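Local atomic coordinates of glutaredoxin 2 (Salmonella enterica subsp. enterica serovar Typhimurium, PDB entry 3IR4), a protein that probably catalyses glutathione-dependent thiol-disulfide exchange as a glutaredoxin, and is caught here with glutathione joined to it through a disulfide. Residues D10-I21 / D175-N184; L103-S111 / R122-E130. One frame throughout, in Å; residues are numbered along the deposited sequence.

Contact 1: D10-I21 / D175-N184; sequences DHCPFCVKARMI and DIHLFPLLRN. With GSH (glutathione), chain B; SO4 (sulfate ion), chain F.
Helix 13-21 and helix 175-184 pass 8.7 Å apart at their axes with 123° between their N-to-C directions, and the backbones come nearest where Pro13 faces Pro180. That closeness rests on the Pro180 ring, a knob in a hole formed by Pro13, Val16, Lys17 and Met20; its CG lies 3.6 Å from Lys17 CG. Met20, present as selenomethionine, turns at its last torsion (chi3 70°), which brings CE to 3.6 Å from Phe179 CB while SE lies at the edge of the Phe179 ring, a Met-aromatic contact. Lys17, extended beyond CG, donates a hydrogen bond from NZ to His177 ND1, 2.9 Å away and in the plane of the ring; on its other nitrogen, His177 donates to a sulfate ion that Arg85 also binds. Where residues 10-11 meet the C-terminal end of 175-184, a second polar group forms, described for one of two modelled conformers of Asp10, Arg19, Arg183 and Asn184. The Arg183 guanidinium grips Asp10 end-on, NH1 reaching the backbone O at 2.9 Å and NH2 reaching OD1 at 3.2 Å on the syn side of the carboxylate. Arg183 NH2 also bonds Asn211, and Asp10 OD1 has a further salt bridge to Arg19. Asn184 ND2 adds a weak bond to His11 O. These bonds link the residues just before Cys12 to helix 175-184; Cys12 is the N-cap residue, its SG bonded to the glutathione sulfur SG2 at 2.3 Å. Thus a thioredoxin-fold domain meets the helical domain of a GST-like protein beside a CxxC helix start, consistent with a glutaredoxin active site.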
loop_
_atom_site.group_PDB
_atom_site.type_symbol
_atom_site.label_atom_id
_atom_site.label_comp_id
_atom_site.label_asym_id
_atom_site.label_seq_id
_atom_site.Cartn_x
_atom_site.Cartn_y
_atom_site.Cartn_z
ATOM N N ASP A 10 -0.566 5.536 -6.907
ATOM C CA ASP A 10 -0.110 5.925 -5.570
ATOM C C ASP A 10 -0.955 5.338 -4.443
ATOM O O ASP A 10 -0.427 4.997 -3.384
ATOM C CB ASP A 10 0.001 7.460 -5.521
ATOM C CG ASP A 10 0.667 7.993 -4.257
ATOM O OD1 ASP A 10 1.454 7.289 -3.603
ATOM O OD2 ASP A 10 0.425 9.171 -3.984
ATOM N N HIS A 11 -2.259 5.205 -4.654
ATOM C CA HIS A 11 -3.134 4.672 -3.615
ATOM C C HIS A 11 -3.020 3.150 -3.437
ATOM O O HIS A 11 -3.472 2.610 -2.439
ATOM C CB HIS A 11 -4.614 4.958 -3.929
ATOM C CG HIS A 11 -5.228 4.015 -4.925
ATOM N ND1 HIS A 11 -5.244 4.271 -6.275
ATOM C CD2 HIS A 11 -5.878 2.835 -4.766
ATOM C CE1 HIS A 11 -5.861 3.280 -6.897
ATOM N NE2 HIS A 11 -6.242 2.393 -6.006
ATOM N N CYS A 12 -2.438 2.467 -4.418
ATOM C CA CYS A 12 -2.520 1.006 -4.471
ATOM C C CYS A 12 -1.581 0.354 -3.475
ATOM O O CYS A 12 -0.398 0.614 -3.530
ATOM C CB CYS A 12 -2.178 0.548 -5.905
ATOM S SG CYS A 12 -2.041 -1.257 -6.061
ATOM N N PRO A 13 -2.108 -0.469 -2.548
ATOM C CA PRO A 13 -1.228 -1.072 -1.565
ATOM C C PRO A 13 -0.179 -1.995 -2.176
ATOM O O PRO A 13 0.945 -2.111 -1.652
ATOM C CB PRO A 13 -2.200 -1.792 -0.619
ATOM C CG PRO A 13 -3.372 -2.098 -1.443
ATOM C CD PRO A 13 -3.495 -0.922 -2.360
ATOM N N PHE A 14 -0.504 -2.653 -3.283
ATOM C CA PHE A 14 0.484 -3.513 -3.949
ATOM C C PHE A 14 1.651 -2.684 -4.479
ATOM O O PHE A 14 2.791 -3.141 -4.493
ATOM C CB PHE A 14 -0.203 -4.319 -5.050
ATOM C CG PHE A 14 -1.293 -5.204 -4.556
ATOM C CD1 PHE A 14 -2.624 -4.846 -4.680
ATOM C CD2 PHE A 14 -0.999 -6.362 -3.861
ATOM C CE1 PHE A 14 -3.625 -5.686 -4.206
ATOM C CE2 PHE A 14 -2.011 -7.189 -3.381
ATOM C CZ PHE A 14 -3.316 -6.840 -3.556
ATOM N N CYS A 15 1.356 -1.495 -4.976
ATOM C CA CYS A 15 2.393 -0.578 -5.413
ATOM C C CYS A 15 3.255 -0.094 -4.249
ATOM O O CYS A 15 4.482 0.013 -4.369
ATOM C CB CYS A 15 1.762 0.582 -6.155
ATOM S SG CYS A 15 1.059 0.073 -7.763
ATOM N N VAL A 16 2.650 0.155 -3.102
ATOM C CA VAL A 16 3.415 0.519 -1.910
ATOM C C VAL A 16 4.364 -0.630 -1.558
ATOM O O VAL A 16 5.515 -0.383 -1.276
ATOM C CB VAL A 16 2.470 0.903 -0.751
ATOM C CG1 VAL A 16 3.249 1.105 0.555
ATOM C CG2 VAL A 16 1.653 2.155 -1.116
ATOM N N LYS A 17 3.879 -1.865 -1.609
ATOM C CA LYS A 17 4.734 -3.025 -1.331
ATOM C C LYS A 17 5.999 -2.982 -2.210
ATOM O O LYS A 17 7.111 -3.156 -1.737
ATOM C CB LYS A 17 3.993 -4.348 -1.557
ATOM C CG LYS A 17 2.843 -4.554 -0.601
ATOM C CD LYS A 17 2.072 -5.827 -0.854
ATOM C CE LYS A 17 0.761 -5.795 -0.162
ATOM N NZ LYS A 17 0.029 -7.070 -0.196
ATOM N N ALA A 18 5.781 -2.765 -3.506
ATOM C CA ALA A 18 6.852 -2.745 -4.492
ATOM C C ALA A 18 7.847 -1.621 -4.255
ATOM O O ALA A 18 9.002 -1.761 -4.597
ATOM C CB ALA A 18 6.299 -2.650 -5.900
ATOM N N ARG A 19 7.410 -0.516 -3.669
ATOM C CA ARG A 19 8.283 0.602 -3.348
ATOM C C ARG A 19 9.098 0.397 -2.078
ATOM O O ARG A 19 10.126 1.049 -1.895
ATOM C CB ARG A 19 7.448 1.868 -3.166
ATOM C CG ARG A 19 6.854 2.353 -4.453
ATOM C CD ARG A 19 5.846 3.454 -4.213
ATOM N NE ARG A 19 6.535 4.608 -3.660
ATOM C CZ ARG A 19 5.949 5.693 -3.178
ATOM N NH1 ARG A 19 4.630 5.783 -3.154
ATOM N NH2 ARG A 19 6.696 6.689 -2.709
HETATM N N MSE A 20 8.620 -0.445 -1.166
HETATM C CA MSE A 20 9.249 -0.516 0.146
HETATM C C MSE A 20 10.721 -0.913 0.167
HETATM O O MSE A 20 11.492 -0.316 0.879
HETATM C CB MSE A 20 8.465 -1.431 1.093
HETATM C CG MSE A 20 7.120 -0.857 1.492
HETATM SE SE MSE A 20 6.052 -2.092 2.530
HETATM C CE MSE A 20 7.069 -2.077 4.164
ATOM N N ILE A 21 11.099 -1.955 -0.575
ATOM C CA ILE A 21 12.488 -2.423 -0.512
ATOM C C ILE A 21 13.421 -1.370 -1.074
ATOM O O ILE A 21 14.550 -1.227 -0.598
ATOM C CB ILE A 21 12.705 -3.804 -1.183
ATOM C CG1 ILE A 21 11.928 -4.902 -0.444
ATOM C CG2 ILE A 21 14.216 -4.166 -1.261
ATOM C CD1 ILE A 21 12.359 -5.196 0.937
ATOM N N ASP A 175 5.852 -7.324 7.288
ATOM C CA ASP A 175 6.020 -5.871 7.193
ATOM C C ASP A 175 5.565 -5.350 5.835
ATOM O O ASP A 175 4.957 -4.286 5.715
ATOM C CB ASP A 175 7.469 -5.469 7.442
ATOM C CG ASP A 175 7.906 -5.799 8.835
ATOM O OD1 ASP A 175 7.412 -5.114 9.755
ATOM O OD2 ASP A 175 8.691 -6.745 9.031
ATOM N N ILE A 176 5.911 -6.110 4.793
ATOM C CA ILE A 176 5.544 -5.762 3.434
ATOM C C ILE A 176 4.016 -5.715 3.308
ATOM O O ILE A 176 3.463 -4.832 2.666
ATOM C CB ILE A 176 6.158 -6.740 2.419
ATOM C CG1 ILE A 176 7.700 -6.753 2.523
ATOM C CG2 ILE A 176 5.681 -6.399 1.029
ATOM C CD1 ILE A 176 8.398 -5.442 2.171
ATOM N N HIS A 177 3.314 -6.656 3.918
ATOM C CA HIS A 177 1.849 -6.667 3.848
ATOM C C HIS A 177 1.193 -5.684 4.812
ATOM O O HIS A 177 0.118 -5.153 4.511
ATOM C CB HIS A 177 1.306 -8.081 4.060
ATOM C CG HIS A 177 1.668 -9.018 2.974
ATOM N ND1 HIS A 177 1.326 -8.807 1.659
ATOM C CD2 HIS A 177 2.399 -10.154 3.005
ATOM C CE1 HIS A 177 1.801 -9.803 0.934
ATOM N NE2 HIS A 177 2.457 -10.631 1.728
ATOM N N LEU A 178 1.783 -5.444 5.973
ATOM C CA LEU A 178 1.148 -4.598 6.970
ATOM C C LEU A 178 1.285 -3.092 6.707
ATOM O O LEU A 178 0.316 -2.335 6.819
ATOM C CB LEU A 178 1.719 -4.923 8.372
ATOM C CG LEU A 178 1.226 -4.070 9.516
ATOM C CD1 LEU A 178 -0.326 -4.185 9.681
ATOM C CD2 LEU A 178 1.953 -4.438 10.796
ATOM N N PHE A 179 2.492 -2.631 6.411
ATOM C CA PHE A 179 2.710 -1.215 6.240
ATOM C C PHE A 179 1.756 -0.544 5.222
ATOM O O PHE A 179 1.217 0.508 5.531
ATOM C CB PHE A 179 4.167 -0.861 5.953
ATOM C CG PHE A 179 4.359 0.601 5.678
ATOM C CD1 PHE A 179 4.209 1.538 6.699
ATOM C CD2 PHE A 179 4.584 1.044 4.397
ATOM C CE1 PHE A 179 4.348 2.869 6.463
ATOM C CE2 PHE A 179 4.724 2.408 4.145
ATOM C CZ PHE A 179 4.588 3.320 5.178
ATOM N N PRO A 180 1.526 -1.146 4.049
ATOM C CA PRO A 180 0.645 -0.464 3.087
ATOM C C PRO A 180 -0.751 -0.205 3.643
ATOM O O PRO A 180 -1.358 0.839 3.337
ATOM C CB PRO A 180 0.625 -1.410 1.900
ATOM C CG PRO A 180 1.936 -2.164 1.990
ATOM C CD PRO A 180 2.150 -2.347 3.460
ATOM N N LEU A 181 -1.288 -1.163 4.390
ATOM C CA LEU A 181 -2.593 -0.988 5.005
ATOM C C LEU A 181 -2.581 0.192 5.988
ATOM O O LEU A 181 -3.451 1.061 5.960
ATOM C CB LEU A 181 -3.003 -2.293 5.696
ATOM C CG LEU A 181 -4.272 -2.222 6.522
ATOM C CD1 LEU A 181 -5.475 -1.809 5.678
ATOM C CD2 LEU A 181 -4.499 -3.566 7.202
ATOM N N LEU A 182 -1.573 0.229 6.854
ATOM C CA LEU A 182 -1.477 1.308 7.820
ATOM C C LEU A 182 -1.271 2.651 7.123
ATOM O O LEU A 182 -1.855 3.656 7.521
ATOM C CB LEU A 182 -0.385 1.049 8.858
ATOM C CG LEU A 182 -0.491 -0.252 9.653
ATOM C CD1 LEU A 182 0.662 -0.356 10.631
ATOM C CD2 LEU A 182 -1.834 -0.356 10.380
ATOM N N ARG A 183 -0.385 2.679 6.131
ATOM C CA ARG A 183 -0.117 3.901 5.378
ATOM C C ARG A 183 -1.411 4.465 4.798
ATOM O O ARG A 183 -1.732 5.643 4.940
ATOM C CB ARG A 183 0.912 3.582 4.289
ATOM C CG ARG A 183 1.422 4.751 3.453
ATOM C CD ARG A 183 0.701 4.958 2.155
ATOM N NE ARG A 183 1.350 6.042 1.411
ATOM C CZ ARG A 183 1.152 6.302 0.122
ATOM N NH1 ARG A 183 0.284 5.598 -0.594
ATOM N NH2 ARG A 183 1.827 7.280 -0.445
ATOM N N ASN A 184 -2.391 3.464 4.061
ATOM C CA ASN A 184 -3.619 3.943 3.480
ATOM C C ASN A 184 -4.638 4.357 4.552
ATOM O O ASN A 184 -5.450 5.249 4.326
ATOM C CB ASN A 184 -4.106 2.945 2.448
ATOM C CG ASN A 184 -3.220 2.945 1.181
ATOM O OD1 ASN A 184 -2.454 3.893 0.935
ATOM N ND2 ASN A 184 -3.333 1.896 0.383
HETATM N N1 GSH B . -1.311 -9.673 -7.660
HETATM C CA1 GSH B . -0.989 -8.281 -8.001
HETATM C C1 GSH B . 0.261 -7.859 -7.277
HETATM O O11 GSH B . 0.530 -8.454 -6.198
HETATM O O12 GSH B . 0.952 -6.942 -7.761
HETATM C CB1 GSH B . -2.174 -7.405 -7.619
HETATM C CG1 GSH B . -2.025 -5.996 -8.191
HETATM C CD1 GSH B . -3.305 -5.188 -8.197
HETATM O OE1 GSH B . -4.423 -5.694 -7.643
HETATM N N2 GSH B . -3.286 -3.974 -8.687
HETATM C CA2 GSH B . -4.469 -3.155 -8.930
HETATM C C2 GSH B . -4.712 -3.026 -10.397
HETATM O O2 GSH B . -3.672 -2.928 -11.220
HETATM C CB2 GSH B . -4.325 -1.758 -8.283
HETATM S SG2 GSH B . -4.228 -1.728 -6.462
HETATM N N3 GSH B . -5.945 -2.960 -10.834
HETATM C CA3 GSH B . -6.271 -3.115 -12.230
HETATM C C3 GSH B . -6.889 -1.861 -12.720
HETATM O O31 GSH B . -6.791 -0.814 -12.008
HETATM O O32 GSH B . -7.479 -1.890 -13.830
HETATM S S SO4 F . 2.805 -14.258 0.788
HETATM O O1 SO4 F . 3.787 -15.285 1.211
HETATM O O2 SO4 F . 1.862 -14.123 1.917
HETATM O O3 SO4 F . 3.553 -13.020 0.557
HETATM O O4 SO4 F . 2.102 -14.762 -0.383
#

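Contact 2: L103-S111 / R122-E130; sequences LLLPRFAKS and RQYFIRKKE. With GSH (glutathione), chain B.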
loop_
_atom_site.group_PDB
_atom_site.type_symbol
_atom_site.label_atom_id
_atom_site.label_comp_id
_atom_site.label_asym_id
_atom_site.label_seq_id
_atom_site.Cartn_x
_atom_site.Cartn_y
_atom_site.Cartn_z
ATOM N N LEU A 103 -13.934 1.991 4.154
ATOM C CA LEU A 103 -13.325 3.251 4.545
ATOM C C LEU A 103 -12.457 3.817 3.409
ATOM O O LEU A 103 -12.464 5.023 3.144
ATOM C CB LEU A 103 -12.455 3.067 5.797
ATOM C CG LEU A 103 -13.179 2.858 7.115
ATOM C CD1 LEU A 103 -12.185 2.457 8.173
ATOM C CD2 LEU A 103 -13.944 4.164 7.523
ATOM N N LEU A 104 -11.646 2.975 2.806
ATOM C CA LEU A 104 -10.610 3.479 1.898
ATOM C C LEU A 104 -11.080 3.913 0.523
ATOM O O LEU A 104 -10.712 4.980 0.070
ATOM C CB LEU A 104 -9.446 2.471 1.761
ATOM C CG LEU A 104 -8.702 2.144 3.051
ATOM C CD1 LEU A 104 -7.666 1.028 2.785
ATOM C CD2 LEU A 104 -8.047 3.363 3.636
ATOM N N LEU A 105 -11.855 3.088 -0.160
ATOM C CA LEU A 105 -12.182 3.394 -1.552
ATOM C C LEU A 105 -12.912 4.723 -1.727
ATOM O O LEU A 105 -12.557 5.490 -2.622
ATOM C CB LEU A 105 -12.930 2.230 -2.216
ATOM C CG LEU A 105 -12.201 0.866 -2.244
ATOM C CD1 LEU A 105 -13.094 -0.154 -2.888
ATOM C CD2 LEU A 105 -10.848 0.937 -2.936
ATOM N N PRO A 106 -13.913 5.026 -0.873
ATOM C CA PRO A 106 -14.580 6.298 -1.067
ATOM C C PRO A 106 -13.662 7.481 -0.850
ATOM O O PRO A 106 -13.866 8.533 -1.445
ATOM C CB PRO A 106 -15.709 6.263 -0.017
ATOM C CG PRO A 106 -15.953 4.845 0.256
ATOM C CD PRO A 106 -14.585 4.220 0.167
ATOM N N ARG A 107 -12.694 7.327 0.056
ATOM C CA ARG A 107 -11.738 8.370 0.338
ATOM C C ARG A 107 -10.687 8.497 -0.760
ATOM O O ARG A 107 -10.341 9.613 -1.174
ATOM C CB ARG A 107 -11.138 8.183 1.738
ATOM C CG ARG A 107 -12.159 8.468 2.824
ATOM C CD ARG A 107 -11.650 8.093 4.192
ATOM N NE ARG A 107 -12.566 8.462 5.289
ATOM C CZ ARG A 107 -13.711 7.839 5.539
ATOM N NH1 ARG A 107 -14.061 6.761 4.863
ATOM N NH2 ARG A 107 -14.520 8.303 6.482
ATOM N N PHE A 108 -10.198 7.374 -1.276
ATOM C CA PHE A 108 -9.306 7.429 -2.423
ATOM C C PHE A 108 -9.959 8.238 -3.560
ATOM O O PHE A 108 -9.323 9.096 -4.168
ATOM C CB PHE A 108 -8.994 6.018 -2.972
ATOM C CG PHE A 108 -8.168 5.120 -2.066
ATOM C CD1 PHE A 108 -7.267 5.590 -1.129
ATOM C CD2 PHE A 108 -8.221 3.767 -2.272
ATOM C CE1 PHE A 108 -6.496 4.707 -0.376
ATOM C CE2 PHE A 108 -7.423 2.884 -1.522
ATOM C CZ PHE A 108 -6.588 3.367 -0.591
ATOM N N ALA A 109 -11.228 7.957 -3.816
ATOM C CA ALA A 109 -11.956 8.569 -4.922
ATOM C C ALA A 109 -12.143 10.078 -4.782
ATOM O O ALA A 109 -12.418 10.748 -5.763
ATOM C CB ALA A 109 -13.298 7.923 -5.047
ATOM N N LYS A 110 -12.028 10.576 -3.552
ATOM C CA LYS A 110 -12.158 11.984 -3.236
ATOM C C LYS A 110 -10.847 12.709 -3.042
ATOM O O LYS A 110 -10.853 13.898 -2.783
ATOM C CB LYS A 110 -12.985 12.141 -1.968
ATOM C CG LYS A 110 -14.470 11.893 -2.169
ATOM C CD LYS A 110 -15.213 11.737 -0.834
ATOM C CE LYS A 110 -16.646 12.232 -0.834
ATOM N NZ LYS A 110 -17.505 11.551 -1.824
ATOM N N SER A 111 -9.712 12.000 -3.184
ATOM C CA SER A 111 -8.436 12.559 -2.802
ATOM C C SER A 111 -7.488 12.822 -3.972
ATOM O O SER A 111 -7.633 12.296 -5.071
ATOM C CB SER A 111 -7.775 11.627 -1.766
ATOM O OG SER A 111 -8.542 11.586 -0.580
ATOM N N ARG A 122 -10.686 9.715 -12.576
ATOM C CA ARG A 122 -11.375 9.631 -11.308
ATOM C C ARG A 122 -12.741 8.951 -11.494
ATOM O O ARG A 122 -13.110 8.088 -10.715
ATOM C CB ARG A 122 -11.518 10.997 -10.681
ATOM C CG ARG A 122 -11.994 10.954 -9.264
ATOM C CD ARG A 122 -12.034 12.344 -8.613
ATOM N NE ARG A 122 -10.738 13.013 -8.582
ATOM C CZ ARG A 122 -9.821 12.823 -7.637
ATOM N NH1 ARG A 122 -10.030 12.006 -6.616
ATOM N NH2 ARG A 122 -8.669 13.472 -7.715
ATOM N N GLN A 123 -13.471 9.333 -12.550
ATOM C CA GLN A 123 -14.760 8.714 -12.815
ATOM C C GLN A 123 -14.620 7.221 -13.075
ATOM O O GLN A 123 -15.458 6.398 -12.641
ATOM C CB GLN A 123 -15.471 9.389 -13.978
ATOM C CG GLN A 123 -16.832 8.750 -14.280
ATOM C CD GLN A 123 -17.470 9.352 -15.491
ATOM O OE1 GLN A 123 -17.495 8.739 -16.553
ATOM N NE2 GLN A 123 -17.943 10.562 -15.360
ATOM N N TYR A 124 -13.593 6.850 -13.844
ATOM C CA TYR A 124 -13.306 5.444 -14.154
ATOM C C TYR A 124 -13.184 4.621 -12.866
ATOM O O TYR A 124 -13.767 3.548 -12.736
ATOM C CB TYR A 124 -12.018 5.359 -14.967
ATOM C CG TYR A 124 -11.561 3.964 -15.266
ATOM C CD1 TYR A 124 -10.708 3.301 -14.391
ATOM C CD2 TYR A 124 -11.895 3.334 -16.437
ATOM C CE1 TYR A 124 -10.241 2.032 -14.654
ATOM C CE2 TYR A 124 -11.463 2.043 -16.695
ATOM C CZ TYR A 124 -10.630 1.395 -15.788
ATOM O OH TYR A 124 -10.115 0.122 -15.991
ATOM N N PHE A 125 -12.438 5.146 -11.909
ATOM C CA PHE A 125 -12.255 4.484 -10.619
ATOM C C PHE A 125 -13.561 4.339 -9.854
ATOM O O PHE A 125 -13.896 3.253 -9.372
ATOM C CB PHE A 125 -11.231 5.274 -9.794
ATOM C CG PHE A 125 -10.944 4.675 -8.434
ATOM C CD1 PHE A 125 -10.054 3.617 -8.302
ATOM C CD2 PHE A 125 -11.557 5.168 -7.289
ATOM C CE1 PHE A 125 -9.762 3.097 -7.070
ATOM C CE2 PHE A 125 -11.277 4.626 -6.044
ATOM C CZ PHE A 125 -10.383 3.590 -5.943
ATOM N N ILE A 126 -14.305 5.430 -9.748
ATOM C CA ILE A 126 -15.540 5.413 -9.007
ATOM C C ILE A 126 -16.501 4.363 -9.581
ATOM O O ILE A 126 -17.115 3.569 -8.861
ATOM C CB ILE A 126 -16.185 6.828 -9.046
ATOM C CG1 ILE A 126 -15.356 7.853 -8.264
ATOM C CG2 ILE A 126 -17.633 6.772 -8.522
ATOM C CD1 ILE A 126 -15.662 9.308 -8.575
ATOM N N ARG A 127 -16.678 4.415 -10.889
ATOM C CA ARG A 127 -17.618 3.533 -11.559
ATOM C C ARG A 127 -17.247 2.094 -11.326
ATOM O O ARG A 127 -18.115 1.256 -11.040
ATOM C CB ARG A 127 -17.726 3.843 -13.046
ATOM C CG ARG A 127 -18.364 5.172 -13.282
ATOM C CD ARG A 127 -19.043 5.290 -14.544
ATOM N NE ARG A 127 -19.965 6.408 -14.517
ATOM C CZ ARG A 127 -20.482 6.935 -15.615
ATOM N NH1 ARG A 127 -20.169 6.424 -16.801
ATOM N NH2 ARG A 127 -21.297 7.976 -15.527
ATOM N N LYS A 128 -15.978 1.761 -11.483
ATOM C CA LYS A 128 -15.529 0.391 -11.339
ATOM C C LYS A 128 -15.727 -0.128 -9.921
ATOM O O LYS A 128 -16.224 -1.228 -9.724
ATOM C CB LYS A 128 -14.057 0.312 -11.700
ATOM C CG LYS A 128 -13.469 -1.056 -11.517
ATOM C CD LYS A 128 -12.002 -1.062 -11.681
ATOM C CE LYS A 128 -11.643 -0.890 -13.082
ATOM N NZ LYS A 128 -10.167 -0.947 -13.130
ATOM N N LYS A 129 -15.359 0.664 -8.927
ATOM C CA LYS A 129 -15.470 0.195 -7.559
ATOM C C LYS A 129 -16.925 0.112 -7.130
ATOM O O LYS A 129 -17.337 -0.857 -6.477
ATOM C CB LYS A 129 -14.672 1.079 -6.606
ATOM C CG LYS A 129 -13.172 1.087 -6.900
ATOM C CD LYS A 129 -12.533 -0.309 -6.867
ATOM C CE LYS A 129 -11.063 -0.269 -7.097
ATOM N NZ LYS A 129 -10.517 -1.656 -7.178
ATOM N N GLU A 130 -17.740 1.096 -7.478
ATOM C CA GLU A 130 -19.144 1.068 -7.068
ATOM C C GLU A 130 -19.936 -0.064 -7.710
ATOM O O GLU A 130 -20.896 -0.554 -7.120
ATOM C CB GLU A 130 -19.820 2.427 -7.306
ATOM C CG GLU A 130 -19.371 3.484 -6.308
ATOM C CD GLU A 130 -20.308 4.663 -6.228
ATOM O OE1 GLU A 130 -20.663 5.227 -7.300
ATOM O OE2 GLU A 130 -20.703 5.047 -5.110
HETATM N N1 GSH B . -1.311 -9.673 -7.660
HETATM C CA1 GSH B . -0.989 -8.281 -8.001
HETATM C C1 GSH B . 0.261 -7.859 -7.277
HETATM O O11 GSH B . 0.530 -8.454 -6.198
HETATM O O12 GSH B . 0.952 -6.942 -7.761
HETATM C CB1 GSH B . -2.174 -7.405 -7.619
HETATM C CG1 GSH B . -2.025 -5.996 -8.191
HETATM C CD1 GSH B . -3.305 -5.188 -8.197
HETATM O OE1 GSH B . -4.423 -5.694 -7.643
HETATM N N2 GSH B . -3.286 -3.974 -8.687
HETATM C CA2 GSH B . -4.469 -3.155 -8.930
HETATM C C2 GSH B . -4.712 -3.026 -10.397
HETATM O O2 GSH B . -3.672 -2.928 -11.220
HETATM C CB2 GSH B . -4.325 -1.758 -8.283
HETATM S SG2 GSH B . -4.228 -1.728 -6.462
HETATM N N3 GSH B . -5.945 -2.960 -10.834
HETATM C CA3 GSH B . -6.271 -3.115 -12.230
HETATM C C3 GSH B . -6.889 -1.861 -12.720
HETATM O O31 GSH B . -6.791 -0.814 -12.008
HETATM O O32 GSH B . -7.479 -1.890 -13.830
#
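Two neighbouring helices of the all-helical, GST-like C-terminal domain meet here, and the second of them borders the glutathione pocket through Tyr124 and Lys128. Helices 103-108 and 122-130 run nearly antiparallel, at 154°, with their axes 10.5 Å apart, so the gap is bridged by side chains of 122-130, which meet both side chains and backbone of 103-111. Phe125 supplies the apolar part: its ring is directed edge-first at the other helix, with CD2 4.0 Å from Ala109 CB and CZ 4.0 Å from Leu105 CD2. Ile126 packs its CG1 branch on the same methyl, CG1 lying 3.8 Å from Ala109 CB. Lys129 CD lies against Leu105 CD1. At the far end, Arg122 bends at chi3 (-59°) and presents the edge of its guanidinium to the type I turn of 108-111. NH1 donates to Ala109 O at 2.8 Å, from above the carbonyl plane, and also to Ser111 O at 2.9 Å; NH2 also donates to Ser111 O, at 3.1 Å, from the same face of that carbonyl as NH1. Ser111 OG in turn donates to Arg107 O. Three bonds to two backbone oxygens thus fix the rotation of the guanidinium and tie the turn to helix 122-130, the positive charge probably polarising both carbonyls.

Contact 2 is nested along the chain within the loop closed by contact 1: segment 10-21 comes first, then 103-111 and 122-130, and finally 175-184. Their centres lie 18 Å apart, contact 1 near the middle of the chain and contact 2 farther out. Contact 1 joins the N-terminal and C-terminal domains, whereas contact 2 lies wholly in the latter. They nevertheless touch: His11 CD2 is 3.5 Å from Phe108 CD2, and the His11 ring meets Phe125 edge-to-face. Asn184 packs on Leu104 and Phe108. Both also border glutathione, Cys12 at its sulfur and Lys128 NZ 2.9 Å from O32, so the ligand lies in the cleft between the domains.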